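Side-chain contacts in carboxylesterase (EST-2) (Archaeoglobus fulgidus, PDB 5FRD), which binds coenzyme A close to its active site and, as a thermophilic carboxylesterase, probably hydrolyses carboxylic esters: residues R4-V9 against K13-K18; K23-H28 against Y70-S75; L138-A143 against E152-E157. All blocks are in the same frame, centred on the assembly; numbering follows the deposited sequence. Where two conformers were deposited one is given.

Interaction 1. Residues R4-V9 against K13-K18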
ATOM      1  N   ARG A   4      -5.077   0.868  18.672  1.00 11.93           N
ATOM      2  CA  ARG A   4      -3.930   0.057  18.293  1.00 12.89           C
ATOM      3  C   ARG A   4      -4.105  -1.317  18.922  1.00 14.12           C
ATOM      4  O   ARG A   4      -4.422  -1.430  20.114  1.00 16.55           O
ATOM      5  CB  ARG A   4      -2.633   0.680  18.725  1.00 12.94           C
ATOM      6  CG  ARG A   4      -1.420  -0.118  18.265  1.00 13.13           C
ATOM      7  CD  ARG A   4      -0.110   0.577  18.499  1.00 14.53           C
ATOM      8  NE  ARG A   4       0.074   1.724  17.626  1.00 14.87           N
ATOM      9  CZ  ARG A   4       0.529   1.666  16.371  1.00 15.90           C
ATOM     10  NH1 ARG A   4       0.770   0.494  15.783  1.00 15.28           N
ATOM     11  NH2 ARG A   4       0.733   2.787  15.681  1.00 17.38           N
ATOM     12  N   VAL A   5      -3.914  -2.355  18.120  1.00 13.14           N
ATOM     13  CA  VAL A   5      -4.033  -3.747  18.595  1.00 13.78           C
ATOM     14  C   VAL A   5      -2.786  -4.498  18.247  1.00 13.94           C
ATOM     15  O   VAL A   5      -1.967  -4.061  17.431  1.00 13.34           O
ATOM     16  CB  VAL A   5      -5.256  -4.467  18.026  1.00 13.79           C
ATOM     17  CG1 VAL A   5      -6.531  -3.769  18.464  1.00 16.12           C
ATOM     18  CG2 VAL A   5      -5.186  -4.563  16.507  1.00 14.98           C
ATOM     19  N   PHE A   6      -2.641  -5.665  18.868  1.00 12.67           N
ATOM     20  CA  PHE A   6      -1.491  -6.534  18.644  1.00 13.59           C
ATOM     21  C   PHE A   6      -1.987  -7.948  18.466  1.00 14.62           C
ATOM     22  O   PHE A   6      -2.874  -8.375  19.192  1.00 16.02           O
ATOM     23  CB  PHE A   6      -0.529  -6.452  19.832  1.00 15.74           C
ATOM     24  CG  PHE A   6       0.091  -5.092  20.003  1.00 16.38           C
ATOM     25  CD1 PHE A   6      -0.549  -4.109  20.734  1.00 18.32           C
ATOM     26  CD2 PHE A   6       1.291  -4.797  19.373  1.00 18.44           C
ATOM     27  CE1 PHE A   6       0.021  -2.834  20.856  1.00 20.30           C
ATOM     28  CE2 PHE A   6       1.861  -3.528  19.509  1.00 20.10           C
ATOM     29  CZ  PHE A   6       1.213  -2.571  20.237  1.00 20.40           C
ATOM     30  N   ILE A   7      -1.358  -8.650  17.546  1.00 12.81           N
ATOM     31  CA  ILE A   7      -1.575 -10.082  17.286  1.00 14.18           C
ATOM     32  C   ILE A   7      -0.215 -10.743  17.182  1.00 14.16           C
ATOM     33  O   ILE A   7       0.838 -10.095  17.171  1.00 15.38           O
ATOM     34  CB  ILE A   7      -2.389 -10.318  15.989  1.00 14.84           C
ATOM     35  CG1 ILE A   7      -1.623  -9.882  14.750  1.00 14.48           C
ATOM     36  CG2 ILE A   7      -3.742  -9.645  16.104  1.00 14.63           C
ATOM     37  CD1 ILE A   7      -2.296 -10.255  13.461  1.00 15.71           C
ATOM     38  N   ASP A   8      -0.232 -12.078  17.121  1.00 15.48           N
ATOM     39  CA  ASP A   8       0.991 -12.858  16.954  0.70 18.44           C
ATOM     40  C   ASP A   8       0.901 -13.654  15.672  1.00 17.21           C
ATOM     41  O   ASP A   8      -0.103 -14.324  15.433  1.00 20.71           O
ATOM     42  CB  ASP A   8       1.171 -13.820  18.126  0.70 20.20           C
ATOM     43  CG  ASP A   8       2.464 -14.616  18.006  0.70 25.14           C
ATOM     44  OD1 ASP A   8       3.529 -14.054  18.321  0.70 32.47           O
ATOM     45  OD2 ASP A   8       2.403 -15.786  17.551  0.70 31.58           O
ATOM     46  N   VAL A   9       1.935 -13.558  14.845  1.00 16.56           N
ATOM     47  CA  VAL A   9       2.072 -14.380  13.663  1.00 16.96           C
ATOM     48  C   VAL A   9       3.368 -15.200  13.779  1.00 18.39           C
ATOM     49  O   VAL A   9       4.450 -14.675  13.579  1.00 20.21           O
ATOM     50  CB  VAL A   9       2.073 -13.551  12.357  1.00 20.21           C
ATOM     51  CG1 VAL A   9       2.285 -14.434  11.138  1.00 22.79           C
ATOM     52  CG2 VAL A   9       0.764 -12.771  12.248  1.00 20.96           C
ATOM     53  N   LYS A  13       5.361 -10.481  16.786  1.00 17.48           N
ATOM     54  CA  LYS A  13       4.334  -9.526  17.211  0.70 15.44           C
ATOM     55  C   LYS A  13       4.054  -8.581  16.041  1.00 15.86           C
ATOM     56  O   LYS A  13       4.981  -7.939  15.531  1.00 16.86           O
ATOM     57  CB  LYS A  13       4.762  -8.745  18.445  0.70 20.64           C
ATOM     58  CG  LYS A  13       3.769  -7.658  18.874  0.70 33.05           C
ATOM     59  CD  LYS A  13       4.100  -7.029  20.232  0.70 47.53           C
ATOM     60  CE  LYS A  13       5.346  -6.171  20.311  0.70 46.64           C
ATOM     61  NZ  LYS A  13       5.666  -5.432  19.059  0.70 39.40           N
ATOM     62  N   VAL A  14       2.781  -8.519  15.672  1.00 13.53           N
ATOM     63  CA  VAL A  14       2.310  -7.620  14.605  1.00 13.82           C
ATOM     64  C   VAL A  14       1.316  -6.655  15.226  1.00 12.87           C
ATOM     65  O   VAL A  14       0.326  -7.057  15.815  1.00 13.19           O
ATOM     66  CB  VAL A  14       1.682  -8.391  13.442  1.00 13.89           C
ATOM     67  CG1 VAL A  14       1.092  -7.438  12.398  1.00 13.76           C
ATOM     68  CG2 VAL A  14       2.728  -9.292  12.770  1.00 15.10           C
ATOM     69  N   SER A  15       1.568  -5.349  15.039  1.00 12.05           N
ATOM     70  CA  SER A  15       0.635  -4.317  15.449  1.00 12.31           C
ATOM     71  C   SER A  15      -0.218  -3.877  14.273  1.00 11.21           C
ATOM     72  O   SER A  15       0.251  -3.900  13.130  1.00 12.77           O
ATOM     73  CB  SER A  15       1.385  -3.129  16.004  1.00 12.04           C
ATOM     74  OG  SER A  15       0.476  -2.244  16.671  1.00 13.89           O
ATOM     75  N   LEU A  16      -1.441  -3.516  14.575  1.00 11.37           N
ATOM     76  CA  LEU A  16      -2.353  -2.913  13.591  1.00 11.07           C
ATOM     77  C   LEU A  16      -3.047  -1.725  14.207  1.00 12.32           C
ATOM     78  O   LEU A  16      -3.275  -1.676  15.406  1.00 12.36           O
ATOM     79  CB  LEU A  16      -3.381  -3.905  13.056  1.00 12.50           C
ATOM     80  CG  LEU A  16      -2.821  -5.205  12.449  1.00 11.89           C
ATOM     81  CD1 LEU A  16      -2.783  -6.347  13.476  1.00 13.90           C
ATOM     82  CD2 LEU A  16      -3.622  -5.656  11.256  1.00 12.50           C
ATOM     83  N   LEU A  17      -3.466  -0.793  13.352  1.00 11.84           N
ATOM     84  CA  LEU A  17      -4.405   0.248  13.744  1.00 12.10           C
ATOM     85  C   LEU A  17      -5.761  -0.150  13.235  1.00 11.45           C
ATOM     86  O   LEU A  17      -5.899  -0.683  12.128  1.00 13.20           O
ATOM     87  CB  LEU A  17      -4.016   1.606  13.173  1.00 12.80           C
ATOM     88  CG  LEU A  17      -2.751   2.214  13.715  1.00 13.94           C
ATOM     89  CD1 LEU A  17      -2.483   3.529  12.996  1.00 15.57           C
ATOM     90  CD2 LEU A  17      -2.811   2.423  15.219  1.00 17.26           C
ATOM     91  N   LYS A  18      -6.807   0.138  13.995  1.00 12.38           N
ATOM     92  CA  LYS A  18      -8.161  -0.160  13.559  0.55 14.64           C
ATOM     93  C   LYS A  18      -9.112   0.979  13.852  1.00 13.66           C
ATOM     94  O   LYS A  18      -9.004   1.664  14.855  1.00 15.83           O
ATOM     95  CB  LYS A  18      -8.740  -1.411  14.177  0.55 16.69           C
ATOM     96  CG  LYS A  18      -8.837  -1.353  15.675  0.55 15.07           C
ATOM     97  CD  LYS A  18      -9.418  -2.640  16.252  0.55 15.23           C
ATOM     98  CE  LYS A  18     -10.932  -2.670  16.181  0.55 25.49           C
ATOM     99  NZ  LYS A  18     -11.450  -3.971  16.708  0.55 25.17           N
TER
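V5 and I7 pair with L16 and V14 in a beta hairpin, whose first strand, 3-9, forms one edge of the mixed sheet of this alpha/beta hydrolase. These are the antiparallel hydrogen-bonded pairs. Four backbone hydrogen bonds join them, among them V5 N to L16 O and V14 N to I7 O, both 2.9 Å.

Side-chain polar contacts gather at S15. Its OG donates to V5 O at 3.1 Å, reaching that carbonyl from the face opposite to L16 N. The same OG accepts from R4 NH1 at 2.9 Å, lying in the guanidinium plane. NH1 also forms a salt bridge with D50, giving it two partners, and L17 CD2 packs over one face of the guanidinium.

The apolar contacts lie on the other side of the hairpin, which helix 65-79 covers in part. I7 CG1, placed between the backbone N and carbonyl carbon (chi1 66°), reaches both V14 CB and L16 CD1 at 3.9 Å. V9 CG2 meets V14 CG2 at 4.0 Å.

F6 and K13 meet on the R4 face, ring carbon CD2 lying 3.7 Å from K13 CD, while S15 OG sits over one face of the ring, offset toward its rim and 3.4 Å from CE2.

Interaction 2. Residues K23-H28 against Y70-S75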
ATOM      1  N   LYS A  23     -14.727  -4.654   6.664  1.00 15.41           N
ATOM      2  CA  LYS A  23     -13.896  -5.674   6.031  0.60 16.39           C
ATOM      3  C   LYS A  23     -12.979  -5.038   4.982  1.00 14.99           C
ATOM      4  O   LYS A  23     -13.101  -5.275   3.785  1.00 15.51           O
ATOM      5  CB  LYS A  23     -14.767  -6.772   5.413  0.60 18.21           C
ATOM      6  CG  LYS A  23     -15.733  -7.416   6.410  0.60 21.18           C
ATOM      7  CD  LYS A  23     -15.002  -8.140   7.509  0.60 19.62           C
ATOM      8  CE  LYS A  23     -15.941  -8.918   8.399  0.60 22.91           C
ATOM      9  NZ  LYS A  23     -15.214  -9.717   9.414  0.60 21.82           N
ATOM     10  N   VAL A  24     -12.049  -4.216   5.501  1.00 14.05           N
ATOM     11  CA  VAL A  24     -11.071  -3.466   4.712  1.00 13.82           C
ATOM     12  C   VAL A  24      -9.736  -3.616   5.432  1.00 11.99           C
ATOM     13  O   VAL A  24      -9.678  -3.455   6.655  1.00 13.15           O
ATOM     14  CB  VAL A  24     -11.443  -1.972   4.555  1.00 14.22           C
ATOM     15  CG1 VAL A  24     -10.466  -1.277   3.603  1.00 14.10           C
ATOM     16  CG2 VAL A  24     -12.844  -1.819   4.020  1.00 17.28           C
ATOM     17  N   PHE A  25      -8.698  -3.953   4.669  1.00 11.13           N
ATOM     18  CA  PHE A  25      -7.377  -4.234   5.190  1.00 11.33           C
ATOM     19  C   PHE A  25      -6.332  -3.465   4.385  1.00 11.74           C
ATOM     20  O   PHE A  25      -6.203  -3.693   3.167  1.00 12.56           O
ATOM     21  CB  PHE A  25      -7.107  -5.753   5.133  1.00 12.50           C
ATOM     22  CG  PHE A  25      -5.888  -6.182   5.906  1.00 12.16           C
ATOM     23  CD1 PHE A  25      -5.970  -6.503   7.259  1.00 12.59           C
ATOM     24  CD2 PHE A  25      -4.667  -6.270   5.283  1.00 13.58           C
ATOM     25  CE1 PHE A  25      -4.838  -6.891   7.948  1.00 13.64           C
ATOM     26  CE2 PHE A  25      -3.545  -6.675   5.995  1.00 14.33           C
ATOM     27  CZ  PHE A  25      -3.663  -6.981   7.317  1.00 14.08           C
ATOM     28  N   TYR A  26      -5.599  -2.556   5.050  1.00 10.55           N
ATOM     29  CA  TYR A  26      -4.695  -1.650   4.366  1.00  9.94           C
ATOM     30  C   TYR A  26      -3.251  -2.038   4.581  1.00 10.87           C
ATOM     31  O   TYR A  26      -2.862  -2.342   5.715  1.00 12.02           O
ATOM     32  CB  TYR A  26      -4.854  -0.212   4.889  1.00 10.28           C
ATOM     33  CG  TYR A  26      -6.245   0.361   4.915  1.00 10.94           C
ATOM     34  CD1 TYR A  26      -7.070   0.150   5.990  1.00 11.97           C
ATOM     35  CD2 TYR A  26      -6.728   1.170   3.889  1.00 11.99           C
ATOM     36  CE1 TYR A  26      -8.330   0.708   6.072  1.00 13.38           C
ATOM     37  CE2 TYR A  26      -8.010   1.693   3.943  1.00 11.52           C
ATOM     38  CZ  TYR A  26      -8.809   1.460   5.024  1.00 13.20           C
ATOM     39  OH  TYR A  26     -10.085   2.013   5.079  1.00 14.62           O
ATOM     40  N   ILE A  27      -2.447  -1.922   3.526  1.00 10.55           N
ATOM     41  CA  ILE A  27      -1.032  -2.274   3.544  1.00 10.56           C
ATOM     42  C   ILE A  27      -0.208  -1.076   3.018  1.00 10.55           C
ATOM     43  O   ILE A  27      -0.329  -0.679   1.852  1.00 11.71           O
ATOM     44  CB  ILE A  27      -0.702  -3.521   2.690  1.00 11.88           C
ATOM     45  CG1 ILE A  27      -1.701  -4.641   2.994  1.00 12.84           C
ATOM     46  CG2 ILE A  27       0.719  -3.953   2.996  1.00 13.34           C
ATOM     47  CD1 ILE A  27      -1.501  -5.884   2.167  1.00 14.43           C
ATOM     48  N   HIS A  28       0.607  -0.532   3.913  1.00 10.59           N
ATOM     49  CA  HIS A  28       1.439   0.649   3.677  1.00 10.87           C
ATOM     50  C   HIS A  28       2.617   0.415   2.749  1.00 12.79           C
ATOM     51  O   HIS A  28       2.943  -0.715   2.378  1.00 12.98           O
ATOM     52  CB  HIS A  28       1.952   1.209   5.005  1.00 11.84           C
ATOM     53  CG  HIS A  28       2.871   0.292   5.736  1.00 11.07           C
ATOM     54  ND1 HIS A  28       4.196   0.131   5.400  1.00 12.39           N
ATOM     55  CD2 HIS A  28       2.646  -0.534   6.788  1.00 12.07           C
ATOM     56  CE1 HIS A  28       4.752  -0.743   6.226  1.00 13.34           C
ATOM     57  NE2 HIS A  28       3.823  -1.193   7.049  1.00 12.56           N
ATOM     58  N   TYR A  70       2.874 -13.125   3.360  1.00 16.19           N
ATOM     59  CA  TYR A  70       2.545 -14.104   4.377  1.00 18.30           C
ATOM     60  C   TYR A  70       2.115 -13.424   5.672  1.00 15.48           C
ATOM     61  O   TYR A  70       1.059 -13.742   6.223  1.00 15.73           O
ATOM     62  CB  TYR A  70       3.726 -15.048   4.640  1.00 17.52           C
ATOM     63  CG  TYR A  70       3.471 -15.962   5.797  1.00 18.89           C
ATOM     64  CD1 TYR A  70       2.629 -17.056   5.631  1.00 20.84           C
ATOM     65  CD2 TYR A  70       4.007 -15.702   7.044  1.00 21.19           C
ATOM     66  CE1 TYR A  70       2.348 -17.904   6.692  1.00 25.41           C
ATOM     67  CE2 TYR A  70       3.720 -16.549   8.116  1.00 23.42           C
ATOM     68  CZ  TYR A  70       2.887 -17.636   7.920  1.00 26.13           C
ATOM     69  OH  TYR A  70       2.586 -18.504   8.947  1.00 35.24           O
ATOM     70  N   TYR A  71       2.909 -12.479   6.174  1.00 15.83           N
ATOM     71  CA  TYR A  71       2.501 -11.748   7.377  1.00 14.81           C
ATOM     72  C   TYR A  71       1.182 -10.997   7.195  1.00 14.78           C
ATOM     73  O   TYR A  71       0.334 -11.003   8.086  1.00 15.02           O
ATOM     74  CB  TYR A  71       3.574 -10.781   7.876  1.00 14.63           C
ATOM     75  CG  TYR A  71       4.771 -11.488   8.429  1.00 17.64           C
ATOM     76  CD1 TYR A  71       4.709 -12.129   9.670  1.00 20.95           C
ATOM     77  CD2 TYR A  71       5.958 -11.551   7.709  1.00 21.15           C
ATOM     78  CE1 TYR A  71       5.803 -12.828  10.162  1.00 24.97           C
ATOM     79  CE2 TYR A  71       7.061 -12.236   8.202  1.00 22.00           C
ATOM     80  CZ  TYR A  71       6.967 -12.874   9.417  1.00 25.55           C
ATOM     81  OH  TYR A  71       8.065 -13.552   9.897  1.00 26.81           O
ATOM     82  N   ALA A  72       0.985 -10.399   6.026  1.00 13.64           N
ATOM     83  CA  ALA A  72      -0.246  -9.695   5.773  1.00 13.17           C
ATOM     84  C   ALA A  72      -1.439 -10.621   5.731  1.00 13.22           C
ATOM     85  O   ALA A  72      -2.473 -10.323   6.287  1.00 15.27           O
ATOM     86  CB  ALA A  72      -0.134  -8.877   4.504  1.00 14.97           C
ATOM     87  N   SER A  73      -1.301 -11.759   5.025  1.00 14.03           N
ATOM     88  CA  SER A  73      -2.390 -12.706   4.944  0.50 13.50           C
ATOM     89  C   SER A  73      -2.791 -13.304   6.300  1.00 12.75           C
ATOM     90  O   SER A  73      -3.986 -13.358   6.617  1.00 14.89           O
ATOM     91  CB  SER A  73      -2.083 -13.787   3.932  0.50 15.20           C
ATOM     92  OG  SER A  73      -0.941 -14.527   4.271  0.50 18.30           O
ATOM     93  N   GLU A  74      -1.802 -13.696   7.092  1.00 13.95           N
ATOM     94  CA  GLU A  74      -2.084 -14.208   8.418  1.00 15.80           C
ATOM     95  C   GLU A  74      -2.753 -13.164   9.282  1.00 14.84           C
ATOM     96  O   GLU A  74      -3.676 -13.434  10.041  1.00 15.82           O
ATOM     97  CB  GLU A  74      -0.800 -14.709   9.096  1.00 17.21           C
ATOM     98  CG  GLU A  74      -0.251 -15.977   8.477  1.00 18.33           C
ATOM     99  CD  GLU A  74      -1.179 -17.162   8.689  1.00 24.81           C
ATOM    100  OE1 GLU A  74      -1.526 -17.450   9.843  1.00 28.68           O
ATOM    101  OE2 GLU A  74      -1.610 -17.766   7.697  1.00 27.35           O
ATOM    102  N   SER A  75      -2.300 -11.917   9.152  1.00 12.87           N
ATOM    103  CA  SER A  75      -2.884 -10.843   9.939  1.00 13.60           C
ATOM    104  C   SER A  75      -4.319 -10.500   9.521  1.00 14.25           C
ATOM    105  O   SER A  75      -5.153 -10.241  10.356  1.00 14.15           O
ATOM    106  CB  SER A  75      -2.008  -9.582   9.837  1.00 13.21           C
ATOM    107  OG  SER A  75      -0.702  -9.786  10.344  1.00 13.55           O
TER
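The CB of F25 points from strand 24-27 toward helix 65-79, where A72 and S75 meet the ring. From CB the chain continues with CG anti to the backbone N (chi1 -168°), which carries the ring out of the strand and brings its far half against the helix backbone. CE2 runs along the A72 side, 3.8 Å from A72 O, with the methyl of the same residue a little farther off. CE1 lies on the S75 side, 4.0 Å from S75 C, and also packs against L16 CD2 of the hairpin. The tip, CZ, comes between the two residues: it is 3.7 Å from A72 O and 4.0 Å from S75 CB. A72 O and S75 C both lie oblique to the ring, and no hydrogen bond crosses the contact.

In the alpha/beta hydrolase fold this is helix-on-sheet packing. Helix 65-79 belongs to the beta-alpha-beta crossover that links the parallel strands 47-49 and 83-88, and strand 24-27 lies between those two in the sheet. Strand and helix segments run nearly antiparallel, at 158°, with their axes 10.3 Å apart. Cutting F25 back to an alanine is likely to open a gap between strand and helix, leaving A72 and S75 without the ring that packs against them.

I27, two residues along the same strand face, adds a smaller contact, its CD1 lying 4.0 Å from A72 CB. V94 of helix 90-101 touches both I27 and A72. Within helix 65-79, the hydroxyl of S75 is turned back on its own helix, and S75 OG donates to Y71 O at 2.8 Å, from the face of that carbonyl opposite to S75 N.

Interaction 3. Residues L138-A143 against E152-E157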
ATOM      1  N   LEU A 138      14.965  13.497  -3.491  1.00 18.00           N
ATOM      2  CA  LEU A 138      14.609  13.113  -4.870  1.00 19.62           C
ATOM      3  C   LEU A 138      13.339  12.248  -4.902  1.00 18.44           C
ATOM      4  O   LEU A 138      12.380  12.548  -5.614  1.00 18.75           O
ATOM      5  CB  LEU A 138      15.773  12.367  -5.509  1.00 20.73           C
ATOM      6  CG  LEU A 138      15.507  11.807  -6.912  1.00 23.77           C
ATOM      7  CD1 LEU A 138      15.092  12.895  -7.883  1.00 25.21           C
ATOM      8  CD2 LEU A 138      16.738  11.060  -7.372  1.00 23.25           C
ATOM      9  N   MET A 139      13.326  11.223  -4.052  1.00 16.49           N
ATOM     10  CA  MET A 139      12.136  10.367  -3.958  1.00 16.22           C
ATOM     11  C   MET A 139      10.898  11.178  -3.594  1.00 16.75           C
ATOM     12  O   MET A 139       9.823  11.045  -4.185  1.00 16.74           O
ATOM     13  CB  MET A 139      12.366   9.264  -2.957  1.00 18.64           C
ATOM     14  CG  MET A 139      11.207   8.289  -2.893  1.00 17.85           C
ATOM     15  SD  MET A 139      11.624   6.933  -1.816  1.00 20.37           S
ATOM     16  CE  MET A 139      10.022   6.097  -1.775  1.00 17.93           C
ATOM     17  N   LEU A 140      11.002  12.058  -2.606  1.00 17.03           N
ATOM     18  CA  LEU A 140       9.828  12.805  -2.172  1.00 17.29           C
ATOM     19  C   LEU A 140       9.374  13.884  -3.143  1.00 15.36           C
ATOM     20  O   LEU A 140       8.169  14.191  -3.222  1.00 17.47           O
ATOM     21  CB  LEU A 140      10.037  13.358  -0.765  1.00 18.93           C
ATOM     22  CG  LEU A 140      10.094  12.224   0.280  1.00 18.80           C
ATOM     23  CD1 LEU A 140      10.119  12.828   1.670  1.00 23.30           C
ATOM     24  CD2 LEU A 140       8.947  11.231   0.221  1.00 21.39           C
ATOM     25  N   SER A 141      10.311  14.406  -3.961  1.00 17.75           N
ATOM     26  CA  SER A 141       9.936  15.309  -5.038  1.00 19.32           C
ATOM     27  C   SER A 141       9.026  14.631  -6.076  1.00 20.98           C
ATOM     28  O   SER A 141       8.279  15.301  -6.783  1.00 22.84           O
ATOM     29  CB  SER A 141      11.178  15.893  -5.759  1.00 21.37           C
ATOM     30  OG  SER A 141      11.824  14.953  -6.599  1.00 22.39           O
ATOM     31  N   MET A 142       9.112  13.306  -6.156  1.00 17.75           N
ATOM     32  CA  MET A 142       8.332  12.489  -7.074  1.00 18.73           C
ATOM     33  C   MET A 142       7.070  11.902  -6.427  1.00 17.68           C
ATOM     34  O   MET A 142       6.299  11.213  -7.101  1.00 17.25           O
ATOM     35  CB  MET A 142       9.218  11.350  -7.569  1.00 18.97           C
ATOM     36  CG  MET A 142      10.421  11.844  -8.383  1.00 22.46           C
ATOM     37  SD  MET A 142      11.666  10.604  -8.744  1.00 23.99           S
ATOM     38  CE  MET A 142      10.815   9.691 -10.003  1.00 27.05           C
ATOM     39  N   ALA A 143       6.881  12.206  -5.138  1.00 16.28           N
ATOM     40  CA  ALA A 143       5.800  11.623  -4.317  1.00 15.31           C
ATOM     41  C   ALA A 143       4.764  12.593  -3.799  1.00 15.72           C
ATOM     42  O   ALA A 143       3.682  12.157  -3.378  1.00 15.74           O
ATOM     43  CB  ALA A 143       6.374  10.871  -3.143  1.00 14.88           C
ATOM     44  N   GLU A 152       7.041  17.509   4.813  1.00 19.79           N
ATOM     45  CA  GLU A 152       8.088  17.683   5.817  0.60 20.28           C
ATOM     46  C   GLU A 152       8.129  16.542   6.820  1.00 17.43           C
ATOM     47  O   GLU A 152       9.183  16.056   7.208  1.00 17.89           O
ATOM     48  CB  GLU A 152       7.916  19.005   6.568  0.60 28.37           C
ATOM     49  CG  GLU A 152       8.272  20.198   5.708  0.60 31.09           C
ATOM     50  CD  GLU A 152       9.749  20.258   5.343  0.60 36.29           C
ATOM     51  OE1 GLU A 152      10.608  19.796   6.120  0.60 58.10           O
ATOM     52  OE2 GLU A 152      10.051  20.783   4.267  0.60 55.67           O
ATOM     53  N   LYS A 153       6.947  16.114   7.251  1.00 17.66           N
ATOM     54  CA  LYS A 153       6.888  14.991   8.173  0.60 18.82           C
ATOM     55  C   LYS A 153       7.430  13.715   7.562  1.00 16.22           C
ATOM     56  O   LYS A 153       8.176  13.000   8.209  1.00 16.12           O
ATOM     57  CB  LYS A 153       5.496  14.711   8.679  0.60 26.78           C
ATOM     58  CG  LYS A 153       5.523  13.711   9.825  0.60 36.11           C
ATOM     59  CD  LYS A 153       4.441  14.030  10.830  0.60 39.77           C
ATOM     60  CE  LYS A 153       4.228  12.894  11.812  0.60 53.48           C
ATOM     61  NZ  LYS A 153       5.319  12.777  12.821  0.60 41.09           N
ATOM     62  N   LYS A 154       7.040  13.423   6.321  1.00 16.24           N
ATOM     63  CA  LYS A 154       7.490  12.191   5.679  0.70 15.10           C
ATOM     64  C   LYS A 154       8.987  12.219   5.437  1.00 14.63           C
ATOM     65  O   LYS A 154       9.656  11.213   5.575  1.00 14.74           O
ATOM     66  CB  LYS A 154       6.752  11.938   4.371  0.70 17.15           C
ATOM     67  CG  LYS A 154       7.142  10.576   3.760  0.70 17.19           C
ATOM     68  CD  LYS A 154       6.095  10.066   2.784  0.70 15.77           C
ATOM     69  CE  LYS A 154       6.329   8.658   2.270  0.70 16.23           C
ATOM     70  NZ  LYS A 154       6.090   7.581   3.262  0.70 16.53           N
ATOM     71  N   ARG A 155       9.509  13.415   5.100  1.00 15.30           N
ATOM     72  CA  ARG A 155      10.939  13.568   4.947  1.00 16.41           C
ATOM     73  C   ARG A 155      11.709  13.222   6.222  1.00 15.31           C
ATOM     74  O   ARG A 155      12.696  12.504   6.200  1.00 15.94           O
ATOM     75  CB  ARG A 155      11.255  14.986   4.468  1.00 18.42           C
ATOM     76  CG  ARG A 155      12.705  15.249   4.155  1.00 19.17           C
ATOM     77  CD  ARG A 155      12.910  16.647   3.579  1.00 18.60           C
ATOM     78  NE  ARG A 155      14.339  16.968   3.560  1.00 20.98           N
ATOM     79  CZ  ARG A 155      15.016  17.358   4.652  1.00 25.30           C
ATOM     80  NH1 ARG A 155      14.422  17.421   5.842  1.00 21.67           N
ATOM     81  NH2 ARG A 155      16.311  17.634   4.570  1.00 25.64           N
ATOM     82  N   ARG A 156      11.220  13.706   7.366  1.00 15.28           N
ATOM     83  CA  ARG A 156      11.867  13.368   8.619  1.00 14.69           C
ATOM     84  C   ARG A 156      11.762  11.880   8.960  1.00 13.90           C
ATOM     85  O   ARG A 156      12.687  11.262   9.452  1.00 16.05           O
ATOM     86  CB  ARG A 156      11.310  14.200   9.771  1.00 16.39           C
ATOM     87  CG  ARG A 156      11.628  15.681   9.629  1.00 17.88           C
ATOM     88  CD  ARG A 156      11.424  16.443  10.933  1.00 19.90           C
ATOM     89  NE  ARG A 156      10.070  16.250  11.412  1.00 19.37           N
ATOM     90  CZ  ARG A 156       9.018  16.940  11.001  1.00 20.06           C
ATOM     91  NH1 ARG A 156       9.110  17.957  10.144  1.00 20.46           N
ATOM     92  NH2 ARG A 156       7.821  16.640  11.516  1.00 24.94           N
ATOM     93  N   GLU A 157      10.583  11.320   8.691  1.00 14.53           N
ATOM     94  CA  GLU A 157      10.411   9.868   8.871  1.00 14.51           C
ATOM     95  C   GLU A 157      11.413   9.076   8.049  1.00 13.97           C
ATOM     96  O   GLU A 157      12.048   8.153   8.534  1.00 14.72           O
ATOM     97  CB  GLU A 157       8.978   9.454   8.513  1.00 14.49           C
ATOM     98  CG  GLU A 157       7.923   9.934   9.499  1.00 16.19           C
ATOM     99  CD  GLU A 157       6.517   9.652   9.075  1.00 20.53           C
ATOM    100  OE1 GLU A 157       6.286   9.288   7.906  1.00 21.83           O
ATOM    101  OE2 GLU A 157       5.623   9.768   9.951  1.00 23.64           O
TER
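The two backbones come nearest at L140 and R155, whose CA atoms are 7.2 Å apart, close enough for one leucine side chain to bridge from helix 132-141 to the main chain of helix 149-160. L140 carries the contact with both of its methyls. With CG anti to the carbonyl carbon (chi1 -68°), the isobutyl group points at the facing helix and splits between two neighbouring residues. CD1 presses against backbone, 3.5 Å from R155 CA and equally near R155 N, and it also meets R155 CB at 3.7 Å. CD2 turns to the aliphatic part of K154, lying 4.0 Å from K154 CD, and the two side chains pass each other at a slant. Y151 and F158 of the same helix also pack on L140, which is buried.

R155 gives this contact only the base of its side chain. Beyond CB the chain stretches away, extended as far as NE, and its charged end is held by salt bridges from NE to D137 and from NH2 to E133. These two acidic residues belong to helix 132-141, so R155 ties the same two helices together by charge beside the leucine packing.

Past L140 the chain leads directly into the ligand site: A143 N donates to L140 O at 3.0 Å, M142 touches the bound coenzyme A, and A143 packs on L202 and H228. Helices inserted between strands 106-112 and 192-197, as these are, form the cap, or lid, characteristic of many alpha/beta hydrolases.

How the interactions relate
Interactions 1 and 2 are in direct contact, their centres 11 Å apart. S75, which packs on the ring of F25, also lies against the hairpin: I7 CD1 is 3.5 Å and V14 CG1 3.6 Å from S75 OG, while V9 CG1 packs on Y71 CD1 at 3.7 Å. Helix 65-79 therefore covers both the edge hairpin and strand 24-27. Interaction 3 stands apart, among the cap helices on the opposite side of the chain's centre from interaction 2, about 25 Å between centres. It is the one next to coenzyme A, through M142; the side chain of I27 in interaction 2 is about 13 Å from the bound ligand but touches the probable nucleophile elbow.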